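Local coordinates for m3DLH protein (Halieaceae bacterium, PDB 7JKA) that probably hydrolyses ester or lactone bonds as a member of the dienelactone hydrolase family of alpha/beta hydrolases, at residues A[43-48]-A[127-132]; A[153-158]-A[211-216]. All coordinates share one frame; numbering follows the deposited sequence.

Contact 1: residues A[43-48]-A[127-132]; sequences PGVVVF and AAIGFC
Val46 is held by strand 127-131 through both its backbone N and its backbone O: the N donates to Ala127 O at 2.9 Å, and the O takes the nearly straight bond from Ile129 N (172°). The same parallel pattern starts with Ala127 N on Gly44 O, continues with Phe48 N on Ile129 O at 2.8 Å, and closes with a longer bond of 3.2 Å from Phe131 N to Phe48 O. The strand axes run in the same direction, 24° apart.

On the face carrying Val45, Val47, Ala127 and Ile129, the isoleucine can be followed outward. Its CB branches into CG1, placed between the backbone N and the carbonyl carbon (chi1 72°), and CG2, which is anti to the carbonyl carbon. CG2 meets Val45 CG1 at 4.1 Å, the two side chains crossing at a slant. CG1 lies over Val46 O and the CA of Val47, then beside both methyls of that valine, the two chains pointing the same way. At the tip, with chi2 extended, Ile129 CD1 reaches the Phe131 ring, 3.9 Å from CE1; Leu65 of helix 56-67 and Phe246 of helix 232-250 also pack against Ile129. Val47 CG1 meanwhile touches the edge of the Phe131 ring, 4.0 Å from CE1.

The reverse face holds Phe48, whose ring edge brings CE2 to 4.3 Å from Ala128 CB. Phe48 CB leaves little room for a side chain at its bridge partner Gly130, whose CA makes a CA-H...O contact of 3.2 Å with Phe48 O. Parallel central strands between layers of helices, one of them, 126-131, leading through Cys132, the N-cap residue, into helix 133-143, fit the alpha/beta-hydrolase fold and its probable nucleophile elbow.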
loop_
_atom_site.group_PDB
_atom_site.type_symbol
_atom_site.label_atom_id
_atom_site.label_comp_id
_atom_site.label_asym_id
_atom_site.label_seq_id
_atom_site.Cartn_x
_atom_site.Cartn_y
_atom_site.Cartn_z
ATOM N N PRO A 43 2.534 -15.601 -5.169
ATOM C CA PRO A 43 1.708 -14.396 -5.101
ATOM C C PRO A 43 2.565 -13.149 -5.197
ATOM O O PRO A 43 3.688 -13.097 -4.691
ATOM C CB PRO A 43 1.038 -14.506 -3.727
ATOM C CG PRO A 43 1.057 -15.975 -3.449
ATOM C CD PRO A 43 2.357 -16.455 -3.982
ATOM N N GLY A 44 2.025 -12.147 -5.866
ATOM C CA GLY A 44 2.680 -10.858 -6.002
ATOM C C GLY A 44 2.010 -9.837 -5.101
ATOM O O GLY A 44 0.777 -9.811 -4.974
ATOM N N VAL A 45 2.818 -8.967 -4.509
ATOM C CA VAL A 45 2.305 -7.894 -3.665
ATOM C C VAL A 45 2.955 -6.595 -4.116
ATOM O O VAL A 45 4.190 -6.499 -4.148
ATOM C CB VAL A 45 2.583 -8.149 -2.165
ATOM C CG1 VAL A 45 1.950 -7.023 -1.302
ATOM C CG2 VAL A 45 2.076 -9.524 -1.725
ATOM N N VAL A 46 2.133 -5.608 -4.490
ATOM C CA VAL A 46 2.644 -4.251 -4.660
ATOM C C VAL A 46 2.714 -3.597 -3.295
ATOM O O VAL A 46 1.789 -3.711 -2.478
ATOM C CB VAL A 46 1.769 -3.413 -5.602
ATOM C CG1 VAL A 46 2.393 -2.006 -5.764
ATOM C CG2 VAL A 46 1.611 -4.085 -6.919
ATOM N N VAL A 47 3.816 -2.911 -3.038
ATOM C CA VAL A 47 4.012 -2.198 -1.779
ATOM C C VAL A 47 4.102 -0.706 -2.096
ATOM O O VAL A 47 5.094 -0.243 -2.682
ATOM C CB VAL A 47 5.274 -2.670 -1.051
ATOM C CG1 VAL A 47 5.455 -1.942 0.274
ATOM C CG2 VAL A 47 5.271 -4.227 -0.838
ATOM N N PHE A 48 3.087 0.060 -1.676
ATOM C CA PHE A 48 3.150 1.499 -1.872
ATOM C C PHE A 48 3.698 2.161 -0.621
ATOM O O PHE A 48 3.211 1.891 0.495
ATOM C CB PHE A 48 1.775 2.060 -2.212
ATOM C CG PHE A 48 1.269 1.624 -3.558
ATOM C CD1 PHE A 48 1.840 2.141 -4.719
ATOM C CD2 PHE A 48 0.263 0.673 -3.663
ATOM C CE1 PHE A 48 1.378 1.723 -5.971
ATOM C CE2 PHE A 48 -0.200 0.244 -4.908
ATOM C CZ PHE A 48 0.357 0.758 -6.057
ATOM N N ALA A 127 -1.878 -8.924 -4.470
ATOM C CA ALA A 127 -2.330 -8.018 -3.422
ATOM C C ALA A 127 -1.629 -6.681 -3.558
ATOM O O ALA A 127 -0.590 -6.551 -4.208
ATOM C CB ALA A 127 -2.074 -8.600 -2.023
ATOM N N ALA A 128 -2.199 -5.682 -2.883
ATOM C CA ALA A 128 -1.530 -4.404 -2.720
ATOM C C ALA A 128 -1.587 -4.001 -1.265
ATOM O O ALA A 128 -2.638 -4.121 -0.635
ATOM C CB ALA A 128 -2.183 -3.295 -3.577
ATOM N N ILE A 129 -0.475 -3.505 -0.750
ATOM C CA ILE A 129 -0.450 -2.903 0.569
ATOM C C ILE A 129 0.140 -1.506 0.451
ATOM O O ILE A 129 0.796 -1.151 -0.534
ATOM C CB ILE A 129 0.344 -3.730 1.594
ATOM C CG1 ILE A 129 1.867 -3.677 1.357
ATOM C CG2 ILE A 129 -0.173 -5.161 1.630
ATOM C CD1 ILE A 129 2.663 -4.337 2.534
ATOM N N GLY A 130 -0.105 -0.701 1.472
ATOM C CA GLY A 130 0.442 0.638 1.468
ATOM C C GLY A 130 0.450 1.228 2.854
ATOM O O GLY A 130 -0.371 0.872 3.716
ATOM N N PHE A 131 1.382 2.147 3.061
ATOM C CA PHE A 131 1.633 2.794 4.335
ATOM C C PHE A 131 1.324 4.268 4.153
ATOM O O PHE A 131 1.818 4.887 3.218
ATOM C CB PHE A 131 3.093 2.563 4.747
ATOM C CG PHE A 131 3.422 1.122 4.880
ATOM C CD1 PHE A 131 3.767 0.362 3.775
ATOM C CD2 PHE A 131 3.263 0.501 6.111
ATOM C CE1 PHE A 131 4.015 -1.001 3.904
ATOM C CE2 PHE A 131 3.507 -0.863 6.265
ATOM C CZ PHE A 131 3.866 -1.619 5.149
ATOM N N CYS A 132 0.495 4.827 5.032
ATOM C CA CYS A 132 0.090 6.252 4.959
ATOM C C CYS A 132 -0.463 6.536 3.574
ATOM O O CYS A 132 -1.369 5.822 3.122
ATOM C CB CYS A 132 1.232 7.152 5.322
ATOM S SG CYS A 132 1.715 6.832 6.867
#

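Contact 2: residues A[153-158]-A[211-216]; sequences TFHAGL and AAHSFT
His155 sends its imidazole into the loop 211-216, where its NE2 shares a hydrogen bond of 2.8 Å with Thr216 OG1, almost straight at 172°. Ser214 CA lies over the centre of one imidazole face in a CH-pi contact, 3.5 Å from the ring centroid. Two edge-to-face pairs add to this. The imidazole edge is turned to the face of Phe215, with CD2 over the middle of that ring and the planes at 78°, and also to the face of His213, whose centroid is 5.5 Å away. A chi1 of 46° sets His155 CG between its backbone N and carbonyl carbon, which directs the ring at this cluster. An alanine at His155 would probably leave Thr216 OG1 without this mate and open a gap between Ser214 and Phe215.

Beyond this first shell, Phe154 CB rests on Thr216 CG2 at 4.1 Å, and Phe215 is backed by Thr234 and Ser238 of helix 232-250. His57 NE2 also bonds Thr216 OG1, Glu50 holds Ser214 OG, and Asp181 OD2 bonds His213 ND1, fixing the rotation of that imidazole. With Cys132 beside His213, the Cys-His-Asp set is consistent with the catalytic triad of dienelactone hydrolases, and His155 lines the same probable active site.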
loop_
_atom_site.group_PDB
_atom_site.type_symbol
_atom_site.label_atom_id
_atom_site.label_comp_id
_atom_site.label_asym_id
_atom_site.label_seq_id
_atom_site.Cartn_x
_atom_site.Cartn_y
_atom_site.Cartn_z
ATOM N N THR A 153 -4.193 -1.712 4.200
ATOM C CA THR A 153 -3.613 -0.401 4.452
ATOM C C THR A 153 -3.124 -0.292 5.887
ATOM O O THR A 153 -3.693 -0.885 6.809
ATOM C CB THR A 153 -4.603 0.737 4.160
ATOM O OG1 THR A 153 -5.675 0.748 5.130
ATOM C CG2 THR A 153 -5.208 0.548 2.796
ATOM N N PHE A 154 -2.051 0.470 6.074
ATOM C CA PHE A 154 -1.490 0.701 7.400
ATOM C C PHE A 154 -1.431 2.200 7.631
ATOM O O PHE A 154 -0.783 2.922 6.861
ATOM C CB PHE A 154 -0.088 0.096 7.536
ATOM C CG PHE A 154 -0.032 -1.394 7.311
ATOM C CD1 PHE A 154 0.210 -1.920 6.040
ATOM C CD2 PHE A 154 -0.155 -2.263 8.381
ATOM C CE1 PHE A 154 0.277 -3.282 5.829
ATOM C CE2 PHE A 154 -0.097 -3.645 8.193
ATOM C CZ PHE A 154 0.131 -4.155 6.896
ATOM N N HIS A 155 -2.099 2.660 8.685
ATOM C CA HIS A 155 -2.170 4.084 9.059
ATOM C C HIS A 155 -2.323 4.992 7.838
ATOM O O HIS A 155 -1.568 5.950 7.646
ATOM C CB HIS A 155 -0.986 4.518 9.943
ATOM C CG HIS A 155 0.371 4.051 9.481
ATOM N ND1 HIS A 155 1.133 4.743 8.561
ATOM C CD2 HIS A 155 1.119 2.984 9.855
ATOM C CE1 HIS A 155 2.273 4.103 8.363
ATOM N NE2 HIS A 155 2.289 3.027 9.127
ATOM N N ALA A 156 -3.341 4.695 7.028
ATOM C CA ALA A 156 -3.595 5.405 5.771
ATOM C C ALA A 156 -4.651 6.485 5.918
ATOM O O ALA A 156 -5.709 6.264 6.503
ATOM C CB ALA A 156 -4.053 4.422 4.688
ATOM N N GLY A 157 -4.378 7.641 5.312
ATOM C CA GLY A 157 -5.444 8.598 5.085
ATOM C C GLY A 157 -6.490 8.015 4.158
ATOM O O GLY A 157 -6.207 7.143 3.327
ATOM N N LEU A 158 -7.721 8.463 4.332
ATOM C CA LEU A 158 -8.849 7.959 3.576
ATOM C C LEU A 158 -9.554 9.125 2.902
ATOM O O LEU A 158 -9.621 10.233 3.445
ATOM C CB LEU A 158 -9.827 7.217 4.494
ATOM C CG LEU A 158 -9.166 6.038 5.213
ATOM C CD1 LEU A 158 -10.066 5.578 6.360
ATOM C CD2 LEU A 158 -8.864 4.891 4.253
ATOM N N ALA A 211 -2.218 3.113 18.919
ATOM C CA ALA A 211 -1.386 3.586 17.823
ATOM C C ALA A 211 -1.889 4.891 17.219
ATOM O O ALA A 211 -3.094 5.154 17.163
ATOM C CB ALA A 211 -1.320 2.535 16.734
ATOM N N ALA A 212 -0.940 5.680 16.710
ATOM C CA ALA A 212 -1.264 6.909 15.995
ATOM C C ALA A 212 -0.831 6.778 14.544
ATOM O O ALA A 212 -0.846 5.673 14.001
ATOM C CB ALA A 212 -0.598 8.116 16.663
ATOM N N HIS A 213 -0.423 7.870 13.906
ATOM C CA HIS A 213 0.068 7.764 12.542
ATOM C C HIS A 213 1.473 7.166 12.516
ATOM O O HIS A 213 2.227 7.243 13.493
ATOM C CB HIS A 213 0.075 9.134 11.863
ATOM C CG HIS A 213 -0.060 9.069 10.373
ATOM N ND1 HIS A 213 -1.229 8.690 9.748
ATOM C CD2 HIS A 213 0.826 9.343 9.386
ATOM C CE1 HIS A 213 -1.060 8.734 8.440
ATOM N NE2 HIS A 213 0.178 9.126 8.194
ATOM N N SER A 214 1.805 6.537 11.385
ATOM C CA SER A 214 3.145 6.018 11.113
ATOM C C SER A 214 3.570 4.957 12.126
ATOM O O SER A 214 4.761 4.817 12.425
ATOM C CB SER A 214 4.168 7.151 11.053
ATOM O OG SER A 214 3.809 8.024 9.996
ATOM N N PHE A 215 2.607 4.184 12.630
ATOM C CA PHE A 215 2.934 3.257 13.705
ATOM C C PHE A 215 3.831 2.108 13.253
ATOM O O PHE A 215 4.396 1.426 14.110
ATOM C CB PHE A 215 1.653 2.718 14.365
ATOM C CG PHE A 215 0.737 1.974 13.444
ATOM C CD1 PHE A 215 1.052 0.680 12.995
ATOM C CD2 PHE A 215 -0.491 2.510 13.115
ATOM C CE1 PHE A 215 0.136 -0.014 12.189
ATOM C CE2 PHE A 215 -1.398 1.841 12.300
ATOM C CZ PHE A 215 -1.092 0.571 11.826
ATOM N N THR A 216 4.014 1.896 11.945
ATOM C CA THR A 216 4.908 0.838 11.484
ATOM C C THR A 216 6.353 1.291 11.318
ATOM O O THR A 216 7.213 0.456 11.007
ATOM C CB THR A 216 4.445 0.277 10.136
ATOM O OG1 THR A 216 4.513 1.330 9.155
ATOM C CG2 THR A 216 3.035 -0.269 10.202
#

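Contact 1 closes along the chain before contact 2 opens, and their centres lie about 14 Å apart within the same alpha/beta-hydrolase domain. Strands 126-131 and 150-154 are neighbours in the same sheet, joined where Gly130 O is 2.9 Å from Phe154 N and Cys132 N is 2.9 Å from Phe154 O, both probable hydrogen bonds. Contact 1 lies in the core of the sheet, near the centre of the chain, while contact 2 gathers loops past the ends of its strands. They converge at Cys132: in the conformer given, its SG lies beside His155 and His213, consistent with the sheet presenting the probable nucleophile to the loop that carries the probable catalytic histidine.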